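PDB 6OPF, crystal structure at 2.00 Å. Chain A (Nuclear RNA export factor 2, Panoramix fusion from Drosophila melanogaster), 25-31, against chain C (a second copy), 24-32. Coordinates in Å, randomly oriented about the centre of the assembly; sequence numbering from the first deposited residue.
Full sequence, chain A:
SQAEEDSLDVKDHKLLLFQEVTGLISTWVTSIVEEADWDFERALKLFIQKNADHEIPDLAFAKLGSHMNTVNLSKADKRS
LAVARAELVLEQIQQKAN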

# COMPACT_ATOMS: atom_id res chain seq x y z
N ILE A 25 -2.08 -3.65 13.99
CA ILE A 25 -3.26 -4.40 14.40
C ILE A 25 -4.44 -3.43 14.57
O ILE A 25 -4.26 -2.22 14.73
CB ILE A 25 -3.01 -5.21 15.69
CG1 ILE A 25 -2.80 -4.27 16.89
CG2 ILE A 25 -1.84 -6.17 15.53
CD1 ILE A 25 -2.40 -4.97 18.22
N SER A 26 -5.65 -3.99 14.55
CA SER A 26 -6.85 -3.15 14.48
C SER A 26 -7.01 -2.22 15.69
O SER A 26 -7.53 -1.11 15.54
CB SER A 26 -8.10 -4.00 14.33
OG SER A 26 -8.07 -4.73 13.12
N THR A 27 -6.60 -2.66 16.90
CA THR A 27 -6.79 -1.78 18.05
C THR A 27 -5.94 -0.53 17.94
O THR A 27 -6.38 0.57 18.30
CB THR A 27 -6.47 -2.49 19.36
OG1 THR A 27 -5.20 -3.13 19.24
CG2 THR A 27 -7.53 -3.51 19.71
N TRP A 28 -4.69 -0.69 17.47
CA TRP A 28 -3.81 0.46 17.34
C TRP A 28 -4.28 1.39 16.24
O TRP A 28 -4.12 2.61 16.34
CB TRP A 28 -2.37 0.01 17.09
CG TRP A 28 -1.69 -0.39 18.36
CD1 TRP A 28 -1.70 -1.61 18.97
CD2 TRP A 28 -0.92 0.47 19.20
NE1 TRP A 28 -0.97 -1.57 20.14
CE2 TRP A 28 -0.48 -0.30 20.30
CE3 TRP A 28 -0.56 1.82 19.13
CZ2 TRP A 28 0.32 0.24 21.32
CZ3 TRP A 28 0.24 2.34 20.17
CH2 TRP A 28 0.65 1.55 21.23
N VAL A 29 -4.85 0.82 15.17
CA VAL A 29 -5.41 1.64 14.10
C VAL A 29 -6.47 2.58 14.66
O VAL A 29 -6.38 3.80 14.51
CB VAL A 29 -5.98 0.75 12.98
CG1 VAL A 29 -6.69 1.60 11.93
CG2 VAL A 29 -4.85 -0.09 12.40
N THR A 30 -7.48 2.00 15.33
CA THR A 30 -8.53 2.80 15.96
C THR A 30 -7.93 3.82 16.93
O THR A 30 -8.34 4.98 16.94
CB THR A 30 -9.52 1.87 16.68
OG1 THR A 30 -10.19 1.07 15.69
CG2 THR A 30 -10.56 2.69 17.47
N SER A 31 -6.94 3.41 17.72
CA SER A 31 -6.42 4.31 18.76
C SER A 31 -5.84 5.59 18.15
O SER A 31 -6.25 6.70 18.49
CB SER A 31 -5.37 3.60 19.60
OG SER A 31 -4.82 4.52 20.53
N LEU C 24 -18.98 -5.79 12.35
CA LEU C 24 -17.69 -5.22 12.70
C LEU C 24 -17.17 -4.27 11.62
O LEU C 24 -17.44 -4.45 10.42
CB LEU C 24 -16.66 -6.33 12.92
CG LEU C 24 -16.71 -7.15 14.21
CD1 LEU C 24 -15.93 -8.42 14.00
CD2 LEU C 24 -16.18 -6.37 15.41
N ILE C 25 -16.41 -3.26 12.05
CA ILE C 25 -15.73 -2.38 11.10
C ILE C 25 -14.71 -3.19 10.31
O ILE C 25 -14.27 -4.27 10.73
CB ILE C 25 -15.07 -1.18 11.81
CG1 ILE C 25 -14.11 -1.65 12.91
CG2 ILE C 25 -16.11 -0.26 12.40
CD1 ILE C 25 -13.54 -0.49 13.73
N SER C 26 -14.30 -2.63 9.16
CA SER C 26 -13.58 -3.40 8.14
C SER C 26 -12.20 -3.86 8.60
O SER C 26 -11.75 -4.95 8.24
CB SER C 26 -13.46 -2.58 6.85
OG SER C 26 -14.75 -2.34 6.30
N THR C 27 -11.52 -3.05 9.40
CA THR C 27 -10.23 -3.48 9.94
C THR C 27 -10.37 -4.81 10.67
O THR C 27 -9.66 -5.78 10.37
CB THR C 27 -9.67 -2.42 10.89
OG1 THR C 27 -10.67 -2.06 11.85
CG2 THR C 27 -9.25 -1.18 10.13
N TRP C 28 -11.28 -4.87 11.64
CA TRP C 28 -11.49 -6.10 12.40
C TRP C 28 -11.94 -7.25 11.49
O TRP C 28 -11.44 -8.37 11.61
CB TRP C 28 -12.52 -5.84 13.49
CG TRP C 28 -11.98 -5.14 14.70
CD1 TRP C 28 -12.14 -3.82 15.02
CD2 TRP C 28 -11.19 -5.71 15.75
NE1 TRP C 28 -11.51 -3.54 16.21
CE2 TRP C 28 -10.91 -4.69 16.67
CE3 TRP C 28 -10.69 -7.00 15.99
CZ2 TRP C 28 -10.15 -4.90 17.83
CZ3 TRP C 28 -9.93 -7.22 17.15
CH2 TRP C 28 -9.68 -6.17 18.05
N VAL C 29 -12.92 -6.99 10.61
CA VAL C 29 -13.36 -8.00 9.64
C VAL C 29 -12.15 -8.60 8.92
O VAL C 29 -11.93 -9.82 8.93
CB VAL C 29 -14.36 -7.41 8.64
CG1 VAL C 29 -14.62 -8.40 7.42
CG2 VAL C 29 -15.68 -7.05 9.34
N THR C 30 -11.34 -7.73 8.31
CA THR C 30 -10.19 -8.20 7.55
C THR C 30 -9.22 -8.98 8.43
O THR C 30 -8.75 -10.06 8.05
CB THR C 30 -9.47 -7.01 6.90
OG1 THR C 30 -10.37 -6.35 6.00
CG2 THR C 30 -8.24 -7.48 6.12
N SER C 31 -8.91 -8.44 9.61
CA SER C 31 -7.92 -9.07 10.49
C SER C 31 -8.35 -10.46 10.92
O SER C 31 -7.52 -11.38 10.97
CB SER C 31 -7.66 -8.19 11.73
OG SER C 31 -7.12 -6.93 11.35
N ILE C 32 -9.62 -10.63 11.28
CA ILE C 32 -10.10 -11.93 11.76
C ILE C 32 -10.18 -12.93 10.61
O ILE C 32 -9.72 -14.07 10.72
CB ILE C 32 -11.46 -11.79 12.47
CG1 ILE C 32 -11.36 -10.80 13.64
CG2 ILE C 32 -11.95 -13.16 12.94
CD1 ILE C 32 -12.58 -10.73 14.50
O HOH W 1 -9.51 -0.49 13.55
O HOH W 2 -11.23 -1.01 17.62

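The first turns of two copies of the same helix, A:26-31 and C:26-32, pack nearly antiparallel (165°), their axes 9.8 Å apart at closest approach and 290 Å² buried between the stretches, both sides summed. The backbones come nearest where CA of A:Ser26 lies 5.7 Å from CA of C:Thr27, and the side chains at this point are small, a serine against a threonine. Along chain C, C:Leu24 lies out of reach, and contact begins at C:Ile25, the N-cap residue. Its side chain, chi1 p and chi2 t, extends until CD1 lies 4.2 Å from OG1 of A:Thr30, a loose van der Waals contact at the start of the chain C helix, where the buried isoleucine offers a methyl group. C:Ser26 takes no part; its carbonyl O receives a hydrogen bond from OG1 of C:Thr30 (3.0 Å), within its own helix.

C:Thr27 points toward chain A and uses both branches. Its CG2 meets CG1 of A:Val29 at 4.2 Å, methyl against methyl, while its OG1 binds water 1 at 2.6 Å. That water donates to the backbone O of A:Ser26 (2.9 Å) and also bonds OG1 of A:Thr30 (2.7 Å), so one molecule ties a threonine of each chain to a helix carbonyl. The C:Thr27 backbone O lies 3.3 Å from OG of A:Ser26.

C:Trp28 gives the largest covered area on chain C, 55 Å². Its CA-to-CB bond points sideways, but with chi1 at -79° and chi2 at 103° the indole swings nearer to chain A. CB of A:Ser26 sits over one face, 3.7 Å from the centroid of the five-membered ring and 11° off its normal, a CH-pi contact for which a short side chain is well suited. CG2 of A:Thr27 approaches CZ2 of the indole at 3.5 Å, adding a methyl contact farther out on the ring. The indole NE1 donates to water 2 (2.9 Å), which in turn bonds OG1 of A:Thr30 (3.0 Å); the same threonine hydroxyl thus serves both bridging waters.

C:Val29 points away and C:Thr30 sideways, neither in contact. One turn beyond C:Thr27, C:Ser31 points toward chain A again. Its chi1 of -62° (m) folds OG back to donate to the O of C:Thr27 (3.0 Å), and the same OG lies 3.0 Å from OG of A:Ser26. A:Ser26, also m, therefore brings its hydroxyl close to both groups; it is buried, with 82 Å² covered by the chain C stretch, and its OG is also hydrogen-bonded elsewhere in the structure.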